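Local coordinates for protein N-acetylmuramoyl-L-alanine amidase (Mycolicibacterium smegmatis, PDB 7AGM) that cleaves, as a zinc-dependent hydrolase, the amide bond between N-acetylmuramic acid and L-alanine in peptidoglycan, detaching stem peptides from the glycan strands, at residues F55-T60 and G79-L84; G26-V29 and G35-N38; V141-L146 and G160-R165. All coordinates share one frame; numbering follows the deposited sequence.

Contact 1: residues F55-T60 and G79-L84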
loop_
_atom_site.group_PDB
_atom_site.type_symbol
_atom_site.label_atom_id
_atom_site.label_comp_id
_atom_site.label_asym_id
_atom_site.label_seq_id
_atom_site.Cartn_x
_atom_site.Cartn_y
_atom_site.Cartn_z
ATOM N N PHE A 55 -7.354 -9.639 1.946
ATOM C CA PHE A 55 -6.455 -9.570 0.800
ATOM C C PHE A 55 -5.172 -8.831 1.155
ATOM O O PHE A 55 -4.067 -9.291 0.835
ATOM C CB PHE A 55 -7.126 -8.872 -0.383
ATOM C CG PHE A 55 -6.147 -8.475 -1.452
ATOM C CD1 PHE A 55 -5.601 -9.426 -2.299
ATOM C CD2 PHE A 55 -5.731 -7.157 -1.580
ATOM C CE1 PHE A 55 -4.672 -9.078 -3.270
ATOM C CE2 PHE A 55 -4.807 -6.796 -2.548
ATOM C CZ PHE A 55 -4.275 -7.748 -3.400
ATOM N N THR A 56 -5.295 -7.657 1.788
ATOM C CA THR A 56 -4.092 -6.881 2.074
ATOM C C THR A 56 -3.218 -7.595 3.094
ATOM O O THR A 56 -1.986 -7.573 2.990
ATOM C CB THR A 56 -4.452 -5.480 2.572
ATOM O OG1 THR A 56 -5.087 -5.568 3.855
ATOM C CG2 THR A 56 -5.363 -4.742 1.574
ATOM N N TRP A 57 -3.837 -8.244 4.077
ATOM C CA TRP A 57 -3.081 -8.967 5.096
ATOM C C TRP A 57 -2.244 -10.082 4.478
ATOM O O TRP A 57 -1.016 -10.126 4.640
ATOM C CB TRP A 57 -4.057 -9.518 6.137
ATOM C CG TRP A 57 -3.428 -10.430 7.136
ATOM C CD1 TRP A 57 -3.619 -11.784 7.262
ATOM C CD2 TRP A 57 -2.510 -10.058 8.169
ATOM N NE1 TRP A 57 -2.876 -12.267 8.307
ATOM C CE2 TRP A 57 -2.190 -11.230 8.886
ATOM C CE3 TRP A 57 -1.931 -8.846 8.560
ATOM C CZ2 TRP A 57 -1.307 -11.227 9.961
ATOM C CZ3 TRP A 57 -1.056 -8.846 9.636
ATOM C CH2 TRP A 57 -0.751 -10.029 10.319
ATOM N N ASP A 58 -2.891 -10.985 3.736
ATOM C CA ASP A 58 -2.159 -12.133 3.209
ATOM C C ASP A 58 -1.122 -11.709 2.171
ATOM O O ASP A 58 0.005 -12.225 2.163
ATOM C CB ASP A 58 -3.126 -13.170 2.647
ATOM C CG ASP A 58 -2.422 -14.448 2.271
ATOM O OD1 ASP A 58 -2.028 -15.185 3.195
ATOM O OD2 ASP A 58 -2.242 -14.701 1.062
ATOM N N THR A 59 -1.464 -10.742 1.316
ATOM C CA THR A 59 -0.494 -10.250 0.341
ATOM C C THR A 59 0.713 -9.634 1.038
ATOM O O THR A 59 1.862 -9.867 0.633
ATOM C CB THR A 59 -1.165 -9.238 -0.592
ATOM O OG1 THR A 59 -2.272 -9.867 -1.246
ATOM C CG2 THR A 59 -0.196 -8.736 -1.655
ATOM N N THR A 60 0.477 -8.891 2.124
ATOM C CA THR A 60 1.586 -8.259 2.834
ATOM C C THR A 60 2.479 -9.298 3.504
ATOM O O THR A 60 3.706 -9.139 3.527
ATOM C CB THR A 60 1.077 -7.212 3.832
ATOM O OG1 THR A 60 0.330 -6.197 3.136
ATOM C CG2 THR A 60 2.255 -6.542 4.541
ATOM N N GLY A 79 -0.717 -6.817 13.371
ATOM C CA GLY A 79 -0.182 -8.138 13.630
ATOM C C GLY A 79 -1.177 -9.273 13.514
ATOM O O GLY A 79 -0.839 -10.420 13.825
ATOM N N ASN A 80 -2.398 -8.981 13.073
ATOM C CA ASN A 80 -3.409 -10.011 12.863
ATOM C C ASN A 80 -4.433 -9.493 11.860
ATOM O O ASN A 80 -4.381 -8.340 11.420
ATOM C CB ASN A 80 -4.095 -10.407 14.174
ATOM C CG ASN A 80 -4.814 -9.242 14.828
ATOM O OD1 ASN A 80 -5.714 -8.630 14.237
ATOM N ND2 ASN A 80 -4.427 -8.932 16.059
ATOM N N ASP A 81 -5.392 -10.355 11.528
ATOM C CA ASP A 81 -6.466 -10.036 10.599
ATOM C C ASP A 81 -7.829 -10.327 11.223
ATOM O O ASP A 81 -8.794 -10.609 10.512
ATOM C CB ASP A 81 -6.287 -10.790 9.280
ATOM C CG ASP A 81 -7.207 -10.287 8.188
ATOM O OD1 ASP A 81 -7.345 -9.055 8.072
ATOM O OD2 ASP A 81 -7.791 -11.118 7.453
ATOM N N ASN A 82 -7.931 -10.246 12.551
ATOM C CA ASN A 82 -9.207 -10.528 13.200
ATOM C C ASN A 82 -9.522 -9.586 14.358
ATOM O O ASN A 82 -10.451 -9.869 15.127
ATOM C CB ASN A 82 -9.297 -11.995 13.659
ATOM C CG ASN A 82 -8.305 -12.328 14.761
ATOM O OD1 ASN A 82 -7.348 -11.594 14.996
ATOM N ND2 ASN A 82 -8.537 -13.441 15.450
ATOM N N ALA A 83 -8.799 -8.477 14.504
ATOM C CA ALA A 83 -9.035 -7.553 15.604
ATOM C C ALA A 83 -8.761 -6.130 15.131
ATOM O O ALA A 83 -8.330 -5.899 13.996
ATOM C CB ALA A 83 -8.189 -7.939 16.823
ATOM N N LEU A 84 -9.017 -5.170 16.016
ATOM C CA LEU A 84 -8.798 -3.768 15.688
ATOM C C LEU A 84 -7.334 -3.517 15.341
ATOM O O LEU A 84 -6.425 -4.150 15.884
ATOM C CB LEU A 84 -9.200 -2.881 16.866
ATOM C CG LEU A 84 -10.695 -2.725 17.138
ATOM C CD1 LEU A 84 -10.911 -2.006 18.457
ATOM C CD2 LEU A 84 -11.359 -1.970 16.002
#
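The indole of Trp57, on helix 52-69 of this Amidase_3-family alpha/beta domain, is laid along the loop that follows strand 73-76, so that one aromatic face meets the backbone of Asn80 and the CB of Asp81. Here an indole face and a loop join the helix to the chain beyond that strand, and the join is made without a cross-segment hydrogen bond. Asp81 places its methylene over the pyrrole half: CB lies 3.6 Å from the centroid of the five-membered ring of Trp57 and 18° off its normal, a CH-pi contact. CG of Trp57 is anti to the backbone N (chi1 172°), which lays the ring alongside residues 79-81. The two side chains run past each other in opposite directions, and the carboxylate plane is only 11° from the indole plane. That carboxylate is fixed from elsewhere, OD1 by His53 and by a salt bridge to Arg78, OD2 by Ser54. The side chain of Asp81 lies about 7 Å from that of the zinc ligand His17, nearest atoms compared. Further along the face lies Asn80 CA, while Asn80 OD1 closes an Asx turn by accepting from Asn82 N at 3.2 Å. At the far end of the six-membered ring, Trp57 CH2 approaches Gly79 C obliquely, at 3.3 Å.

Contact 2: residues G26-V29 and G35-N38; sequences GRQV and GTKN
Gln28 folds its side chain across the neighbouring strand, its amide spanning the gap between Thr36 and Asn38. CG stands anti to the carbonyl carbon (chi1 -66°) and the chain bends at chi2, which carries the amide across. Both ends of the amide are then used. Its oxygen takes a hydrogen bond from the hydroxyl of Thr36, with Thr36 OG1 2.8 Å from Gln28 OE1, in the carbonyl plane and on a lone pair. Its nitrogen gives to two acceptors lying near the amide plane: Asn38 OD1, 2.9 Å from Gln28 NE2, and the backbone oxygen of Gly26, 3.2 Å from the same nitrogen. Three bonds thus fix the rotation and the flip of the Gln28 amide. The amide of Asn38 is turned almost square to it, the planes being 81° apart, so the two groups meet through the N-H and the oxygen and do not stack.

These side-chain bonds lie beside the backbone pairing of an antiparallel beta hairpin. Val29 and Lys37 form a hydrogen-bonded pair, Val29 N to Lys37 O at 2.9 Å and Lys37 N to Val29 O at 3.0 Å; Gln28 and Asn38 form the adjacent non-hydrogen-bonded pair. CG2 of Val29 packs against Lys37 O at 3.6 Å. The hairpin stands apart from the central sheet: Val29 rests on Val88 and Asp89 of helix 88-98, the Cys39-Cys87 disulfide ties its outgoing end to the start of that helix, and Lys37 NZ is hydrogen-bonded to Asp167 O in the loop after strand 162-165.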
loop_
_atom_site.group_PDB
_atom_site.type_symbol
_atom_site.label_atom_id
_atom_site.label_comp_id
_atom_site.label_asym_id
_atom_site.label_seq_id
_atom_site.Cartn_x
_atom_site.Cartn_y
_atom_site.Cartn_z
ATOM N N GLY A 26 -14.712 5.568 13.934
ATOM C CA GLY A 26 -15.272 6.830 13.480
ATOM C C GLY A 26 -14.648 8.077 14.080
ATOM O O GLY A 26 -14.910 9.180 13.585
ATOM N N ARG A 27 -13.834 7.931 15.124
ATOM C CA ARG A 27 -13.177 9.074 15.746
ATOM C C ARG A 27 -12.300 9.807 14.736
ATOM O O ARG A 27 -11.665 9.193 13.877
ATOM C CB ARG A 27 -12.321 8.598 16.920
ATOM C CG ARG A 27 -11.608 9.722 17.659
ATOM C CD ARG A 27 -10.756 9.189 18.797
ATOM N NE ARG A 27 -9.766 8.219 18.338
ATOM C CZ ARG A 27 -8.552 8.538 17.901
ATOM N NH1 ARG A 27 -8.175 9.809 17.858
ATOM N NH2 ARG A 27 -7.716 7.589 17.504
ATOM N N GLN A 28 -12.269 11.134 14.847
ATOM C CA GLN A 28 -11.573 11.968 13.873
ATOM C C GLN A 28 -10.089 12.075 14.201
ATOM O O GLN A 28 -9.704 12.278 15.357
ATOM C CB GLN A 28 -12.195 13.362 13.846
ATOM C CG GLN A 28 -13.619 13.379 13.318
ATOM C CD GLN A 28 -13.722 12.853 11.896
ATOM O OE1 GLN A 28 -13.288 13.506 10.946
ATOM N NE2 GLN A 28 -14.300 11.669 11.744
ATOM N N VAL A 29 -9.256 11.937 13.171
ATOM C CA VAL A 29 -7.802 12.016 13.310
ATOM C C VAL A 29 -7.270 12.971 12.248
ATOM O O VAL A 29 -7.908 13.142 11.201
ATOM C CB VAL A 29 -7.147 10.625 13.220
ATOM C CG1 VAL A 29 -7.759 9.659 14.235
ATOM C CG2 VAL A 29 -7.246 10.068 11.808
ATOM N N GLY A 35 -7.231 19.143 8.045
ATOM C CA GLY A 35 -8.532 18.568 8.276
ATOM C C GLY A 35 -8.454 17.314 9.124
ATOM O O GLY A 35 -7.425 16.989 9.720
ATOM N N THR A 36 -9.583 16.615 9.189
ATOM C CA THR A 36 -9.645 15.330 9.866
ATOM C C THR A 36 -10.423 14.348 9.005
ATOM O O THR A 36 -11.113 14.728 8.054
ATOM C CB THR A 36 -10.286 15.420 11.262
ATOM O OG1 THR A 36 -11.675 15.748 11.132
ATOM C CG2 THR A 36 -9.600 16.475 12.110
ATOM N N LYS A 37 -10.291 13.070 9.346
ATOM C CA LYS A 37 -11.090 12.019 8.737
ATOM C C LYS A 37 -11.218 10.880 9.739
ATOM O O LYS A 37 -10.624 10.905 10.822
ATOM C CB LYS A 37 -10.520 11.565 7.386
ATOM C CG LYS A 37 -9.144 10.929 7.453
ATOM C CD LYS A 37 -8.533 10.805 6.059
ATOM C CE LYS A 37 -9.439 10.029 5.109
ATOM N NZ LYS A 37 -8.783 9.788 3.787
ATOM N N ASN A 38 -12.014 9.880 9.370
ATOM C CA ASN A 38 -12.249 8.755 10.267
ATOM C C ASN A 38 -10.952 8.011 10.567
ATOM O O ASN A 38 -10.101 7.835 9.691
ATOM C CB ASN A 38 -13.267 7.794 9.654
ATOM C CG ASN A 38 -14.686 8.322 9.722
ATOM O OD1 ASN A 38 -14.913 9.502 9.993
ATOM N ND2 ASN A 38 -15.652 7.446 9.471
#

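Contact 3: residues V141-L146 and G160-R165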
loop_
_atom_site.group_PDB
_atom_site.type_symbol
_atom_site.label_atom_id
_atom_site.label_comp_id
_atom_site.label_asym_id
_atom_site.label_seq_id
_atom_site.Cartn_x
_atom_site.Cartn_y
_atom_site.Cartn_z
ATOM N N VAL A 141 9.050 3.682 -9.915
ATOM C CA VAL A 141 9.651 2.350 -9.920
ATOM C C VAL A 141 8.592 1.292 -9.624
ATOM O O VAL A 141 8.537 0.234 -10.272
ATOM C CB VAL A 141 10.808 2.284 -8.904
ATOM C CG1 VAL A 141 11.346 0.864 -8.805
ATOM C CG2 VAL A 141 11.930 3.272 -9.263
ATOM N N MET A 142 7.731 1.563 -8.642
ATOM C CA MET A 142 6.683 0.609 -8.285
ATOM C C MET A 142 5.709 0.407 -9.440
ATOM O O MET A 142 5.371 -0.730 -9.798
ATOM C CB MET A 142 5.947 1.104 -7.043
ATOM C CG MET A 142 4.834 0.167 -6.578
ATOM S SD MET A 142 5.424 -1.430 -5.978
ATOM C CE MET A 142 6.070 -0.966 -4.372
ATOM N N ARG A 143 5.253 1.509 -10.048
ATOM C CA ARG A 143 4.383 1.424 -11.222
ATOM C C ARG A 143 5.026 0.602 -12.336
ATOM O O ARG A 143 4.377 -0.265 -12.947
ATOM C CB ARG A 143 4.090 2.837 -11.714
ATOM C CG ARG A 143 3.135 2.913 -12.894
ATOM C CD ARG A 143 3.735 3.701 -14.046
ATOM N NE ARG A 143 4.595 2.862 -14.869
ATOM C CZ ARG A 143 4.164 2.125 -15.895
ATOM N NH1 ARG A 143 2.877 2.126 -16.233
ATOM N NH2 ARG A 143 5.023 1.388 -16.588
ATOM N N ASP A 144 6.318 0.838 -12.596
ATOM C CA ASP A 144 7.003 0.125 -13.668
ATOM C C ASP A 144 7.077 -1.372 -13.381
ATOM O O ASP A 144 6.908 -2.195 -14.288
ATOM C CB ASP A 144 8.403 0.706 -13.883
ATOM C CG ASP A 144 8.389 2.029 -14.625
ATOM O OD1 ASP A 144 7.316 2.453 -15.103
ATOM O OD2 ASP A 144 9.467 2.649 -14.724
ATOM N N GLN A 145 7.314 -1.748 -12.122
ATOM C CA GLN A 145 7.461 -3.167 -11.812
ATOM C C GLN A 145 6.122 -3.891 -11.791
ATOM O O GLN A 145 6.052 -5.060 -12.184
ATOM C CB GLN A 145 8.238 -3.372 -10.506
ATOM C CG GLN A 145 9.714 -3.060 -10.632
ATOM C CD GLN A 145 10.343 -3.769 -11.821
ATOM O OE1 GLN A 145 10.257 -4.996 -11.940
ATOM N NE2 GLN A 145 10.971 -3.002 -12.715
ATOM N N LEU A 146 5.052 -3.226 -11.341
ATOM C CA LEU A 146 3.724 -3.816 -11.459
ATOM C C LEU A 146 3.358 -4.017 -12.921
ATOM O O LEU A 146 2.871 -5.084 -13.314
ATOM C CB LEU A 146 2.700 -2.930 -10.749
ATOM C CG LEU A 146 2.815 -2.902 -9.218
ATOM C CD1 LEU A 146 2.081 -1.730 -8.603
ATOM C CD2 LEU A 146 2.268 -4.180 -8.628
ATOM N N GLY A 160 -1.761 5.987 -16.345
ATOM C CA GLY A 160 -0.724 4.985 -16.506
ATOM C C GLY A 160 -0.397 4.224 -15.243
ATOM O O GLY A 160 0.688 3.646 -15.135
ATOM N N GLY A 161 -1.306 4.206 -14.275
ATOM C CA GLY A 161 -1.049 3.540 -13.018
ATOM C C GLY A 161 -0.461 4.418 -11.937
ATOM O O GLY A 161 -0.127 3.901 -10.868
ATOM N N LEU A 162 -0.297 5.721 -12.186
ATOM C CA LEU A 162 0.157 6.687 -11.192
ATOM C C LEU A 162 -1.006 7.589 -10.799
ATOM O O LEU A 162 -1.829 7.959 -11.643
ATOM C CB LEU A 162 1.299 7.548 -11.748
ATOM C CG LEU A 162 2.644 6.839 -11.895
ATOM C CD1 LEU A 162 3.632 7.745 -12.623
ATOM C CD2 LEU A 162 3.187 6.418 -10.526
ATOM N N ASN A 163 -1.065 7.962 -9.524
ATOM C CA ASN A 163 -2.225 8.667 -8.977
ATOM C C ASN A 163 -1.758 9.608 -7.870
ATOM O O ASN A 163 -1.768 9.261 -6.681
ATOM C CB ASN A 163 -3.252 7.653 -8.465
ATOM C CG ASN A 163 -4.588 8.270 -8.083
ATOM O OD1 ASN A 163 -5.257 7.773 -7.174
ATOM N ND2 ASN A 163 -4.996 9.328 -8.783
ATOM N N PRO A 164 -1.316 10.816 -8.228
ATOM C CA PRO A 164 -1.017 11.817 -7.194
ATOM C C PRO A 164 -2.273 12.159 -6.411
ATOM O O PRO A 164 -3.344 12.381 -6.985
ATOM C CB PRO A 164 -0.503 13.023 -7.999
ATOM C CG PRO A 164 -1.055 12.821 -9.391
ATOM C CD PRO A 164 -1.110 11.335 -9.590
ATOM N N ARG A 165 -2.145 12.191 -5.082
ATOM C CA ARG A 165 -3.300 12.352 -4.210
ATOM C C ARG A 165 -2.944 13.196 -3.000
ATOM O O ARG A 165 -1.832 13.109 -2.474
ATOM C CB ARG A 165 -3.797 10.989 -3.718
ATOM C CG ARG A 165 -4.353 10.096 -4.818
ATOM C CD ARG A 165 -5.754 10.536 -5.210
ATOM N NE ARG A 165 -6.713 10.172 -4.179
ATOM C CZ ARG A 165 -7.355 9.006 -4.141
ATOM N NH1 ARG A 165 -7.132 8.096 -5.085
ATOM N NH2 ARG A 165 -8.211 8.750 -3.161
#
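The carbonyl oxygen of Gly160 receives the one hydrogen bond between residues 141-146 and 160-165: Arg143 NH1 stands 2.9 Å from Gly160 O, with a nearly straight angle of 165° at the hydrogen. The oxygen meets the guanidinium at its edge, close to its plane. Another side of the same group holds Asp144, whose OD1 is gripped by two nitrogens, Arg143 NE at 2.8 Å and Arg143 NH2 at 2.9 Å. This side-on salt bridge, using the anti side of the carboxylate oxygen, helps hold the guanidinium in the orientation in which NH1 meets Gly160 O, and probably offsets its charge. Arg143 starts with CG anti to the backbone N (chi1 -177°), then bends at chi2 and chi3, which curls the chain around Gly160 O; Arg143 CD comes to 3.2 Å from that oxygen.

In the alpha/beta layers of the amidase, strand 162-165 is an outermost strand of the six-stranded mixed sheet, bonded to strand 119-123, and the helix packs over the sheet through Met142 and Leu146 on Val181. Leu162 meets Arg143 at about a right angle, its CD2 3.9 Å from Arg143 CB. Gly161 has a positive phi (92°), and its backbone runs close to the Arg143 chain, with Gly161 O 4.0 Å from Arg143 CG. The side chain of Arg143 also touches Phe118, in the loop leading into strand 119-123.

The three contacts follow one another along the chain, contact 2 closing before contact 1 opens and contact 1 before contact 3, all within the one amidase domain. Their centres lie 22 to 27 Å apart and none touches another. Contacts 1 and 3 sit on opposite sides of the chain's centre: the first joins helix 52-69 to the loop after edge strand 73-76, the third joins helix 134-148 to the other edge strand, 162-165, and the loop before it. Contact 2 is a separate two-stranded hairpin outside that sheet. Contact 1, through Asp81, and contact 2, whose Lys37 side chain is about 9 Å from those of His17 and His107, lie near the zinc site, whereas contact 3 braces the opposite edge of the sheet.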